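Local coordinates for protein monomethylamine methyltransferase mtmB1 (Methanosarcina barkeri, PDB 1NTH) that catalyses the transfer of the methyl group of monomethylamine to the corrinoid cofactor of its partner protein MtmC, in methanogenesis from methylamine, at residues 310-315 with 353-358; 162-167 with 176-181; 33-38 with 67-72; 379-384 with 434-439. All coordinates share one frame; numbering follows the deposited sequence.

Contact 1: residues 310-315 with 353-358; sequences ETLMIA and SITDTA
L312 and T355 meet between two neighbouring helices of the TIM barrel, 309-325 and 343-359. Each is the helix of a beta-alpha-beta crossover, the first between parallel strands 293-300 and 330-333, the second between 330-333 and 363-366. The L312 side chain keeps the T355 hydroxyl beside it along its whole length. Its CB lies 4.0 Å from T355 OG1. Because CG stands anti to the carbonyl carbon (chi1 -70°), the chain then continues past the same oxygen instead of turning off it. Of the two methyls, CD1 is 4.1 Å from T355 OG1, while CD2 comes in to 3.7 Å of OG1 and 4.1 Å of T355 CB. T355 OG1 is no bare polar atom, since it is hydrogen-bonded to A351 O one turn back. The other branch of T355 points to the backbone: CG2 sits 3.4 Å from L312 O. Helix 398-410 lies against the same pair, with V409 touching L312 and L405 touching T355. Cutting L312 back to an alanine removes CG and both methyls, which is likely to open a gap beside T355 OG1 and leave V409 without its partner. One turn further on, A315 CB stands 4.4 Å from D356 OD1, the oxygen that accepts from N332 ND2 on the intervening strand.

Contact 2: residues 162-167 with 176-181; sequences TSVRGK and EVLAAK
V164 and L178 bring their branched ends together obliquely, one methyl of each doing most of the touching. V164 CG2, the branch that stands anti to N, settles 3.6 Å from L178 CD2 and 3.7 Å from L178 CG. V164 CG1 lies 4.1 Å from L178 CD2 and 4.3 Å from A179 CB. L178 answers with its own CG anti to the backbone N (chi1 178°), which carries the branched end towards the loop, CD2 meeting both the valine and the R165 chain that runs across it at about a right angle. There the R165 methylene CD lies 3.8 Å from L178 CD2, at the bend in the arginine chain (chi3 60°), beyond which the guanidinium leads on. These two loop residues are held in place by a type I' turn from V164 to K167, closed by V164 N to K167 O (2.8 Å) and K167 N to V164 O (3.0 Å). E137 accepts from the backbone N of both R165 and G166. The loop thus leans on helix 174-193, which follows it in the chain. Between the segments the contact is apolar, whereas R165 NH2 forms a salt bridge with D8 of the second subunit and NH1 bonds to M193 O of the third. The aliphatic part of R165 thus packs on leucine, while its guanidinium is satisfied by other chains, at a junction of three subunits.

Contact 3: residues 33-38 with 67-72; sequences PMKAME and FEMLLE
K35 and M69 slide past each other in opposite directions, and the thioether makes the closest approach. In one of two modelled conformers, M69 SD lies 3.4 Å from K35 CG and 3.7 Å from K35 CB, against the aliphatic base of the lysine. Its terminal methyl carries on to the next residue, where M69 CE is 4.3 Å from A36 CB. With CG anti to the backbone N (chi1 -172°), the lysine starts out towards the facing helix, then bends at chi2 and chi3 and comes round over E72, its CE 3.9 Å from E72 CB. Helices 24-42 and 56-73, which carry these residues, form an antiparallel pair near the N-terminus; the axes of segments 33-38 and 67-72 run at 148° and approach to 10.2 Å. Helix 271-288 of the barrel supports the buried side, with E273 touching A36 and I276 touching M69, while I32 and L39 also reach M69. Folding back on its own helix, K35 NZ makes a salt bridge 2.9 Å long with E38 OE1, met on the syn side and 35° out of the carboxylate plane. Between the helices a water joins the charges: it accepts from K35 NZ and donates to E68 OE2, again in one of two conformers, at 2.7 Å; its bond to E38 OE2 is weak. Replacing K35 by an alanine is likely to leave E38 without its salt-bridge mate, take a donor from the water and strip M69 SD of its CG contact. E68 OE1 is itself bonded by K42 and Y43.

Contact 4: residues 379-384 with 434-439; sequences TGMEAR and VTPTEE
M381 and P436, whose CA atoms are 7.5 Å apart, place the first turn of helix 380-393 against the short strand 435-436. V434 and T435, both facing D430, form a G1 beta bulge at the start of that strand. The proline turns its ring to the methionine, which crosses it at about a right angle. M381 CG and P436 CB are 3.9 Å apart, and M381 SD is equally far from P436 CG. The bend at chi2 (-67°) brings the sulfur over the R384 guanidinium as well, 3.4 Å above the plane and over its centre. Past the flat group lies another chain: R384 NH1 and NH2 bond to F3 O and R4 O of the fourth subunit, F3 adds a cation-pi contact, and NE pairs with E150 of the same chain as R384. The guanidinium that M381 packs on is thus the group that meets the fourth subunit. The helix start is fixed by a capping box of T379 and E382. T379 OG1 donates to E382 OE2 at 2.6 Å, from above the carboxylate plane, and accepts from M381 N; T379 N meets E382 OE1 at 2.9 Å in a nearly straight bond (171°).

Along the chain the contacts come in the order 3, 2, 1, 4, each closing before the next opens. Contact 1 sits deepest, its centre about 12 Å from the chain's centre; the other three lie 22 to 24 Å from it. Contacts 1 and 4 come nearest, about 7 Å between nearest atoms, and helix 380-393, which carries residues 380-384, also packs on helix 343-359 of contact 1. Contact 3 reaches the barrel through helix 271-288, which contact 1 touches too. The centres of contacts 3 and 4 are about 44 Å apart, on opposite sides of the chain's centre. Contacts 2 and 4 meet other subunits, while no other chain of the assembly touches contacts 1 and 3.

Contact 1: residues 310-315 with 353-358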
loop_
_atom_site.group_PDB
_atom_site.type_symbol
_atom_site.label_atom_id
_atom_site.label_comp_id
_atom_site.label_asym_id
_atom_site.label_seq_id
_atom_site.Cartn_x
_atom_site.Cartn_y
_atom_site.Cartn_z
ATOM N N GLU A 310 14.392 -34.029 -32.721
ATOM C CA GLU A 310 15.219 -34.364 -31.569
ATOM C C GLU A 310 14.932 -33.532 -30.323
ATOM O O GLU A 310 14.804 -34.082 -29.230
ATOM C CB GLU A 310 16.704 -34.247 -31.925
ATOM C CG GLU A 310 17.138 -35.189 -33.042
ATOM C CD GLU A 310 17.085 -34.553 -34.420
ATOM O OE1 GLU A 310 16.398 -33.522 -34.596
ATOM O OE2 GLU A 310 17.730 -35.099 -35.341
ATOM N N THR A 311 14.830 -32.217 -30.485
ATOM C CA THR A 311 14.577 -31.338 -29.347
ATOM C C THR A 311 13.176 -31.530 -28.762
ATOM O O THR A 311 12.975 -31.369 -27.556
ATOM C CB THR A 311 14.799 -29.851 -29.721
ATOM O OG1 THR A 311 13.990 -29.505 -30.848
ATOM C CG2 THR A 311 16.266 -29.607 -30.064
ATOM N N LEU A 312 12.206 -31.870 -29.605
ATOM C CA LEU A 312 10.855 -32.110 -29.111
ATOM C C LEU A 312 10.861 -33.389 -28.272
ATOM O O LEU A 312 10.213 -33.462 -27.229
ATOM C CB LEU A 312 9.864 -32.233 -30.276
ATOM C CG LEU A 312 9.574 -30.934 -31.041
ATOM C CD1 LEU A 312 8.682 -31.225 -32.240
ATOM C CD2 LEU A 312 8.898 -29.922 -30.108
ATOM N N MET A 313 11.608 -34.397 -28.720
ATOM C CA MET A 313 11.702 -35.652 -27.977
ATOM C C MET A 313 12.384 -35.426 -26.631
ATOM O O MET A 313 11.973 -35.985 -25.615
ATOM C CB MET A 313 12.483 -36.693 -28.786
ATOM C CG MET A 313 11.734 -37.209 -30.001
ATOM S SD MET A 313 12.770 -38.274 -31.029
ATOM C CE MET A 313 12.929 -39.712 -29.981
ATOM N N ILE A 314 13.430 -34.605 -26.629
ATOM C CA ILE A 314 14.150 -34.305 -25.397
ATOM C C ILE A 314 13.212 -33.625 -24.400
ATOM O O ILE A 314 13.136 -34.026 -23.237
ATOM C CB ILE A 314 15.363 -33.387 -25.679
ATOM C CG1 ILE A 314 16.393 -34.153 -26.517
ATOM C CG2 ILE A 314 15.986 -32.905 -24.367
ATOM C CD1 ILE A 314 17.477 -33.280 -27.113
ATOM N N ALA A 315 12.488 -32.611 -24.860
ATOM C CA ALA A 315 11.564 -31.888 -23.989
ATOM C C ALA A 315 10.423 -32.784 -23.502
ATOM O O ALA A 315 10.066 -32.762 -22.320
ATOM C CB ALA A 315 10.998 -30.675 -24.720
ATOM N N SER A 353 3.847 -26.914 -29.176
ATOM C CA SER A 353 2.724 -26.743 -28.260
ATOM C C SER A 353 2.065 -28.098 -27.995
ATOM O O SER A 353 1.653 -28.394 -26.873
ATOM C CB SER A 353 1.704 -25.763 -28.846
ATOM O OG SER A 353 0.609 -25.587 -27.961
ATOM N N ILE A 354 1.971 -28.929 -29.028
ATOM C CA ILE A 354 1.382 -30.252 -28.866
ATOM C C ILE A 354 2.255 -31.066 -27.909
ATOM O O ILE A 354 1.760 -31.678 -26.962
ATOM C CB ILE A 354 1.286 -30.992 -30.223
ATOM C CG1 ILE A 354 0.247 -30.307 -31.112
ATOM C CG2 ILE A 354 0.946 -32.464 -29.999
ATOM C CD1 ILE A 354 0.256 -30.793 -32.559
ATOM N N THR A 355 3.560 -31.050 -28.156
ATOM C CA THR A 355 4.510 -31.785 -27.330
ATOM C C THR A 355 4.509 -31.313 -25.877
ATOM O O THR A 355 4.426 -32.127 -24.955
ATOM C CB THR A 355 5.939 -31.643 -27.888
ATOM O OG1 THR A 355 5.963 -32.087 -29.251
ATOM C CG2 THR A 355 6.923 -32.468 -27.066
ATOM N N ASP A 356 4.602 -30.002 -25.679
ATOM C CA ASP A 356 4.627 -29.435 -24.333
ATOM C C ASP A 356 3.338 -29.681 -23.556
ATOM O O ASP A 356 3.367 -30.023 -22.374
ATOM C CB ASP A 356 4.897 -27.928 -24.392
ATOM C CG ASP A 356 6.307 -27.604 -24.853
ATOM O OD1 ASP A 356 7.192 -28.479 -24.721
ATOM O OD2 ASP A 356 6.530 -26.470 -25.330
ATOM N N THR A 357 2.204 -29.499 -24.219
ATOM C CA THR A 357 0.916 -29.708 -23.571
ATOM C C THR A 357 0.730 -31.168 -23.162
ATOM O O THR A 357 0.410 -31.466 -22.009
ATOM C CB THR A 357 -0.237 -29.284 -24.505
ATOM O OG1 THR A 357 -0.104 -27.892 -24.819
ATOM C CG2 THR A 357 -1.587 -29.526 -23.841
ATOM N N ALA A 358 0.949 -32.086 -24.097
ATOM C CA ALA A 358 0.778 -33.502 -23.798
ATOM C C ALA A 358 1.801 -34.050 -22.808
ATOM O O ALA A 358 1.486 -34.949 -22.031
ATOM C CB ALA A 358 0.822 -34.307 -25.088
#

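Contact 2: residues 162-167 with 176-181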
loop_
_atom_site.group_PDB
_atom_site.type_symbol
_atom_site.label_atom_id
_atom_site.label_comp_id
_atom_site.label_asym_id
_atom_site.label_seq_id
_atom_site.Cartn_x
_atom_site.Cartn_y
_atom_site.Cartn_z
ATOM N N THR A 162 15.850 -2.652 -28.133
ATOM C CA THR A 162 17.080 -2.456 -28.898
ATOM C C THR A 162 17.717 -1.130 -28.501
ATOM O O THR A 162 18.914 -0.922 -28.695
ATOM C CB THR A 162 16.838 -2.492 -30.428
ATOM O OG1 THR A 162 15.835 -1.536 -30.794
ATOM C CG2 THR A 162 16.398 -3.886 -30.857
ATOM N N SER A 163 16.910 -0.232 -27.945
ATOM C CA SER A 163 17.413 1.052 -27.476
ATOM C C SER A 163 16.457 1.636 -26.448
ATOM O O SER A 163 15.280 1.274 -26.397
ATOM C CB SER A 163 17.583 2.049 -28.638
ATOM O OG SER A 163 16.335 2.486 -29.157
ATOM N N VAL A 164 16.985 2.511 -25.601
ATOM C CA VAL A 164 16.180 3.200 -24.606
ATOM C C VAL A 164 16.660 4.647 -24.696
ATOM O O VAL A 164 17.855 4.925 -24.580
ATOM C CB VAL A 164 16.370 2.601 -23.185
ATOM C CG1 VAL A 164 17.814 2.741 -22.721
ATOM C CG2 VAL A 164 15.409 3.275 -22.220
ATOM N N ARG A 165 15.725 5.563 -24.932
ATOM C CA ARG A 165 16.061 6.969 -25.115
ATOM C C ARG A 165 17.075 7.095 -26.255
ATOM O O ARG A 165 17.986 7.923 -26.223
ATOM C CB ARG A 165 16.593 7.587 -23.813
ATOM C CG ARG A 165 15.463 8.166 -22.959
ATOM C CD ARG A 165 15.892 8.560 -21.553
ATOM N NE ARG A 165 16.932 9.584 -21.523
ATOM C CZ ARG A 165 17.382 10.143 -20.404
ATOM N NH1 ARG A 165 16.874 9.780 -19.233
ATOM N NH2 ARG A 165 18.351 11.048 -20.450
ATOM N N GLY A 166 16.896 6.241 -27.261
ATOM C CA GLY A 166 17.750 6.249 -28.438
ATOM C C GLY A 166 19.163 5.718 -28.281
ATOM O O GLY A 166 19.986 5.876 -29.185
ATOM N N LYS A 167 19.446 5.076 -27.155
ATOM C CA LYS A 167 20.780 4.542 -26.898
ATOM C C LYS A 167 20.750 3.047 -26.598
ATOM O O LYS A 167 19.800 2.540 -26.001
ATOM C CB LYS A 167 21.407 5.276 -25.709
ATOM C CG LYS A 167 21.613 6.768 -25.924
ATOM C CD LYS A 167 22.762 7.044 -26.881
ATOM C CE LYS A 167 22.998 8.537 -27.035
ATOM N NZ LYS A 167 24.169 8.819 -27.907
ATOM N N GLU A 176 21.637 0.313 -19.224
ATOM C CA GLU A 176 21.180 -1.047 -18.954
ATOM C C GLU A 176 20.205 -1.012 -17.781
ATOM O O GLU A 176 19.181 -1.699 -17.792
ATOM C CB GLU A 176 22.353 -1.974 -18.614
ATOM C CG GLU A 176 21.888 -3.382 -18.271
ATOM C CD GLU A 176 23.002 -4.298 -17.810
ATOM O OE1 GLU A 176 23.888 -3.838 -17.059
ATOM O OE2 GLU A 176 22.978 -5.489 -18.185
ATOM N N VAL A 177 20.529 -0.210 -16.770
ATOM C CA VAL A 177 19.662 -0.073 -15.598
ATOM C C VAL A 177 18.341 0.557 -16.038
ATOM O O VAL A 177 17.261 0.081 -15.675
ATOM C CB VAL A 177 20.318 0.814 -14.509
ATOM C CG1 VAL A 177 19.286 1.223 -13.456
ATOM C CG2 VAL A 177 21.453 0.046 -13.839
ATOM N N LEU A 178 18.430 1.627 -16.824
ATOM C CA LEU A 178 17.233 2.306 -17.314
ATOM C C LEU A 178 16.348 1.331 -18.092
ATOM O O LEU A 178 15.129 1.295 -17.896
ATOM C CB LEU A 178 17.619 3.493 -18.210
ATOM C CG LEU A 178 16.459 4.278 -18.837
ATOM C CD1 LEU A 178 15.575 4.856 -17.737
ATOM C CD2 LEU A 178 17.009 5.392 -19.721
ATOM N N ALA A 179 16.957 0.536 -18.968
ATOM C CA ALA A 179 16.199 -0.426 -19.762
ATOM C C ALA A 179 15.565 -1.510 -18.896
ATOM O O ALA A 179 14.431 -1.923 -19.146
ATOM C CB ALA A 179 17.101 -1.066 -20.827
ATOM N N ALA A 180 16.288 -1.968 -17.877
ATOM C CA ALA A 180 15.776 -3.011 -16.995
ATOM C C ALA A 180 14.481 -2.577 -16.307
ATOM O O ALA A 180 13.535 -3.360 -16.200
ATOM C CB ALA A 180 16.830 -3.376 -15.946
ATOM N N LYS A 181 14.440 -1.335 -15.838
ATOM C CA LYS A 181 13.241 -0.831 -15.173
ATOM C C LYS A 181 12.167 -0.481 -16.196
ATOM O O LYS A 181 11.001 -0.846 -16.040
ATOM C CB LYS A 181 13.561 0.418 -14.345
ATOM C CG LYS A 181 14.541 0.201 -13.201
ATOM C CD LYS A 181 14.687 1.478 -12.384
ATOM C CE LYS A 181 15.822 1.392 -11.366
ATOM N NZ LYS A 181 15.581 0.385 -10.290
#

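Contact 3: residues 33-38 with 67-72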
loop_
_atom_site.group_PDB
_atom_site.type_symbol
_atom_site.label_atom_id
_atom_site.label_comp_id
_atom_site.label_asym_id
_atom_site.label_seq_id
_atom_site.Cartn_x
_atom_site.Cartn_y
_atom_site.Cartn_z
ATOM N N PRO A 33 30.323 -35.144 -21.200
ATOM C CA PRO A 33 30.026 -36.181 -22.194
ATOM C C PRO A 33 30.273 -37.611 -21.705
ATOM O O PRO A 33 29.527 -38.522 -22.056
ATOM C CB PRO A 33 30.910 -35.790 -23.383
ATOM C CG PRO A 33 32.057 -35.071 -22.739
ATOM C CD PRO A 33 31.360 -34.223 -21.694
ATOM N N MET A 34 31.307 -37.814 -20.893
ATOM C CA MET A 34 31.593 -39.149 -20.376
ATOM C C MET A 34 30.472 -39.658 -19.475
ATOM O O MET A 34 30.013 -40.792 -19.615
ATOM C CB MET A 34 32.905 -39.161 -19.584
ATOM C CG MET A 34 34.161 -39.273 -20.435
ATOM S SD MET A 34 35.642 -39.264 -19.408
ATOM C CE MET A 34 35.618 -40.914 -18.734
ATOM N N LYS A 35 30.026 -38.818 -18.546
ATOM C CA LYS A 35 28.974 -39.238 -17.631
ATOM C C LYS A 35 27.637 -39.477 -18.328
ATOM O O LYS A 35 26.928 -40.431 -18.007
ATOM C CB LYS A 35 28.800 -38.210 -16.512
ATOM C CG LYS A 35 27.850 -38.666 -15.413
ATOM C CD LYS A 35 28.330 -39.947 -14.750
ATOM C CE LYS A 35 29.646 -39.738 -14.025
ATOM N NZ LYS A 35 30.093 -40.978 -13.338
ATOM N N ALA A 36 27.290 -38.619 -19.279
ATOM C CA ALA A 36 26.025 -38.779 -19.992
ATOM C C ALA A 36 26.055 -40.091 -20.774
ATOM O O ALA A 36 25.080 -40.841 -20.794
ATOM C CB ALA A 36 25.800 -37.610 -20.935
ATOM N N MET A 37 27.193 -40.360 -21.406
ATOM C CA MET A 37 27.385 -41.576 -22.190
ATOM C C MET A 37 27.295 -42.806 -21.289
ATOM O O MET A 37 26.653 -43.799 -21.630
ATOM C CB MET A 37 28.758 -41.527 -22.862
ATOM C CG MET A 37 29.067 -42.730 -23.728
ATOM S SD MET A 37 30.688 -42.587 -24.499
ATOM C CE MET A 37 30.251 -41.887 -26.080
ATOM N N GLU A 38 27.954 -42.727 -20.139
ATOM C CA GLU A 38 27.968 -43.810 -19.166
ATOM C C GLU A 38 26.566 -44.127 -18.647
ATOM O O GLU A 38 26.147 -45.283 -18.609
ATOM C CB GLU A 38 28.877 -43.433 -17.992
ATOM C CG GLU A 38 28.824 -44.393 -16.818
ATOM C CD GLU A 38 29.677 -43.933 -15.648
ATOM O OE1 GLU A 38 30.117 -42.763 -15.645
ATOM O OE2 GLU A 38 29.900 -44.743 -14.722
ATOM N N PHE A 67 19.273 -37.764 -12.034
ATOM C CA PHE A 67 19.632 -37.540 -10.639
ATOM C C PHE A 67 21.113 -37.871 -10.450
ATOM O O PHE A 67 21.862 -37.103 -9.845
ATOM C CB PHE A 67 18.787 -38.443 -9.733
ATOM C CG PHE A 67 18.963 -38.178 -8.258
ATOM C CD1 PHE A 67 17.963 -37.537 -7.529
ATOM C CD2 PHE A 67 20.114 -38.590 -7.591
ATOM C CE1 PHE A 67 18.108 -37.311 -6.160
ATOM C CE2 PHE A 67 20.270 -38.369 -6.223
ATOM C CZ PHE A 67 19.263 -37.729 -5.503
ATOM N N GLU A 68 21.530 -39.017 -10.981
ATOM C CA GLU A 68 22.917 -39.452 -10.842
ATOM C C GLU A 68 23.883 -38.533 -11.580
ATOM O O GLU A 68 25.007 -38.311 -11.129
ATOM C CB GLU A 68 23.069 -40.885 -11.361
ATOM C CG GLU A 68 24.338 -41.582 -10.890
ATOM C CD GLU A 68 24.453 -43.006 -11.407
ATOM O OE1 GLU A 68 23.415 -43.702 -11.487
ATOM O OE2 GLU A 68 25.584 -43.434 -11.721
ATOM N N MET A 69 23.449 -37.998 -12.715
ATOM C CA MET A 69 24.282 -37.077 -13.476
ATOM C C MET A 69 24.613 -35.872 -12.597
ATOM O O MET A 69 25.770 -35.468 -12.473
ATOM C CB MET A 69 23.518 -36.617 -14.720
ATOM C CG MET A 69 24.284 -35.692 -15.651
ATOM S SD MET A 69 25.484 -36.569 -16.675
ATOM C CE MET A 69 26.380 -35.205 -17.385
ATOM N N LEU A 70 23.588 -35.292 -11.983
ATOM C CA LEU A 70 23.792 -34.127 -11.131
ATOM C C LEU A 70 24.641 -34.456 -9.908
ATOM O O LEU A 70 25.548 -33.705 -9.551
ATOM C CB LEU A 70 22.439 -33.565 -10.681
ATOM C CG LEU A 70 22.488 -32.251 -9.897
ATOM C CD1 LEU A 70 23.118 -31.152 -10.747
ATOM C CD2 LEU A 70 21.069 -31.860 -9.489
ATOM N N LEU A 71 24.348 -35.585 -9.273
ATOM C CA LEU A 71 25.072 -36.005 -8.081
ATOM C C LEU A 71 26.554 -36.305 -8.315
ATOM O O LEU A 71 27.410 -35.901 -7.526
ATOM C CB LEU A 71 24.403 -37.239 -7.476
ATOM C CG LEU A 71 25.129 -37.865 -6.281
ATOM C CD1 LEU A 71 25.154 -36.890 -5.109
ATOM C CD2 LEU A 71 24.434 -39.154 -5.884
ATOM N N GLU A 72 26.855 -37.009 -9.401
ATOM C CA GLU A 72 28.237 -37.392 -9.696
ATOM C C GLU A 72 29.093 -36.299 -10.337
ATOM O O GLU A 72 30.286 -36.191 -10.045
ATOM C CB GLU A 72 28.256 -38.633 -10.583
ATOM C CG GLU A 72 27.646 -39.860 -9.933
ATOM C CD GLU A 72 28.379 -40.280 -8.672
ATOM O OE1 GLU A 72 29.617 -40.425 -8.726
ATOM O OE2 GLU A 72 27.716 -40.474 -7.630
HETATM O O HOH W 1 28.201 -43.245 -12.375
#

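Contact 4: residues 379-384 with 434-439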
loop_
_atom_site.group_PDB
_atom_site.type_symbol
_atom_site.label_atom_id
_atom_site.label_comp_id
_atom_site.label_asym_id
_atom_site.label_seq_id
_atom_site.Cartn_x
_atom_site.Cartn_y
_atom_site.Cartn_z
ATOM N N THR A 379 5.134 -11.663 -33.263
ATOM C CA THR A 379 3.822 -11.039 -33.093
ATOM C C THR A 379 2.887 -11.942 -32.298
ATOM O O THR A 379 3.117 -13.147 -32.180
ATOM C CB THR A 379 3.129 -10.734 -34.440
ATOM O OG1 THR A 379 2.469 -11.914 -34.911
ATOM C CG2 THR A 379 4.140 -10.262 -35.478
ATOM N N GLY A 380 1.823 -11.348 -31.768
ATOM C CA GLY A 380 0.857 -12.096 -30.985
ATOM C C GLY A 380 0.171 -13.232 -31.720
ATOM O O GLY A 380 -0.356 -14.142 -31.088
ATOM N N MET A 381 0.166 -13.192 -33.050
ATOM C CA MET A 381 -0.471 -14.257 -33.824
ATOM C C MET A 381 0.164 -15.616 -33.553
ATOM O O MET A 381 -0.532 -16.626 -33.504
ATOM C CB MET A 381 -0.401 -13.954 -35.325
ATOM C CG MET A 381 -1.406 -12.915 -35.802
ATOM S SD MET A 381 -3.127 -13.479 -35.693
ATOM C CE MET A 381 -3.347 -14.225 -37.321
ATOM N N GLU A 382 1.482 -15.647 -33.379
ATOM C CA GLU A 382 2.155 -16.912 -33.107
ATOM C C GLU A 382 1.743 -17.453 -31.738
ATOM O O GLU A 382 1.601 -18.664 -31.558
ATOM C CB GLU A 382 3.678 -16.740 -33.177
ATOM C CG GLU A 382 4.185 -16.301 -34.552
ATOM C CD GLU A 382 4.548 -14.826 -34.600
ATOM O OE1 GLU A 382 5.512 -14.430 -33.908
ATOM O OE2 GLU A 382 3.870 -14.064 -35.323
ATOM N N ALA A 383 1.549 -16.554 -30.778
ATOM C CA ALA A 383 1.132 -16.957 -29.440
ATOM C C ALA A 383 -0.313 -17.447 -29.472
ATOM O O ALA A 383 -0.696 -18.331 -28.704
ATOM C CB ALA A 383 1.270 -15.784 -28.467
ATOM N N ARG A 384 -1.124 -16.866 -30.353
ATOM C CA ARG A 384 -2.512 -17.291 -30.463
ATOM C C ARG A 384 -2.553 -18.752 -30.917
ATOM O O ARG A 384 -3.315 -19.555 -30.384
ATOM C CB ARG A 384 -3.274 -16.426 -31.475
ATOM C CG ARG A 384 -4.737 -16.830 -31.620
ATOM C CD ARG A 384 -5.375 -16.239 -32.868
ATOM N NE ARG A 384 -5.442 -14.782 -32.833
ATOM C CZ ARG A 384 -5.983 -14.040 -33.793
ATOM N NH1 ARG A 384 -6.505 -14.624 -34.866
ATOM N NH2 ARG A 384 -6.004 -12.719 -33.685
ATOM N N VAL A 434 -2.966 -2.141 -33.921
ATOM C CA VAL A 434 -2.395 -3.374 -33.389
ATOM C C VAL A 434 -3.249 -4.584 -33.758
ATOM O O VAL A 434 -3.636 -5.375 -32.901
ATOM C CB VAL A 434 -2.240 -3.306 -31.849
ATOM C CG1 VAL A 434 -1.361 -4.454 -31.362
ATOM C CG2 VAL A 434 -1.637 -1.973 -31.446
ATOM N N THR A 435 -3.543 -4.719 -35.047
ATOM C CA THR A 435 -4.335 -5.841 -35.534
ATOM C C THR A 435 -3.636 -6.493 -36.726
ATOM O O THR A 435 -3.024 -5.809 -37.548
ATOM C CB THR A 435 -5.745 -5.386 -35.955
ATOM O OG1 THR A 435 -5.640 -4.303 -36.884
ATOM C CG2 THR A 435 -6.536 -4.926 -34.740
ATOM N N PRO A 436 -3.711 -7.829 -36.827
ATOM C CA PRO A 436 -3.067 -8.531 -37.941
ATOM C C PRO A 436 -3.699 -8.210 -39.290
ATOM O O PRO A 436 -4.881 -7.870 -39.370
ATOM C CB PRO A 436 -3.233 -10.001 -37.560
ATOM C CG PRO A 436 -4.529 -10.004 -36.814
ATOM C CD PRO A 436 -4.386 -8.781 -35.929
ATOM N N THR A 437 -2.898 -8.313 -40.345
ATOM C CA THR A 437 -3.375 -8.053 -41.699
ATOM C C THR A 437 -4.190 -9.252 -42.166
ATOM O O THR A 437 -4.105 -10.334 -41.585
ATOM C CB THR A 437 -2.203 -7.862 -42.687
ATOM O OG1 THR A 437 -1.360 -9.021 -42.658
ATOM C CG2 THR A 437 -1.385 -6.632 -42.320
ATOM N N GLU A 438 -4.982 -9.059 -43.213
ATOM C CA GLU A 438 -5.783 -10.151 -43.748
ATOM C C GLU A 438 -4.843 -11.242 -44.246
ATOM O O GLU A 438 -5.165 -12.428 -44.190
ATOM C CB GLU A 438 -6.668 -9.650 -44.892
ATOM C CG GLU A 438 -7.857 -8.818 -44.433
ATOM C CD GLU A 438 -8.610 -8.193 -45.590
ATOM O OE1 GLU A 438 -8.571 -8.763 -46.703
ATOM O OE2 GLU A 438 -9.252 -7.141 -45.386
ATOM N N GLU A 439 -3.675 -10.830 -44.727
ATOM C CA GLU A 439 -2.680 -11.773 -45.220
ATOM C C GLU A 439 -2.306 -12.759 -44.117
ATOM O O GLU A 439 -2.294 -13.970 -44.330
ATOM C CB GLU A 439 -1.422 -11.036 -45.679
ATOM C CG GLU A 439 -0.350 -11.951 -46.251
ATOM C CD GLU A 439 0.973 -11.242 -46.464
ATOM O OE1 GLU A 439 0.973 -10.136 -47.047
ATOM O OE2 GLU A 439 2.018 -11.791 -46.055
#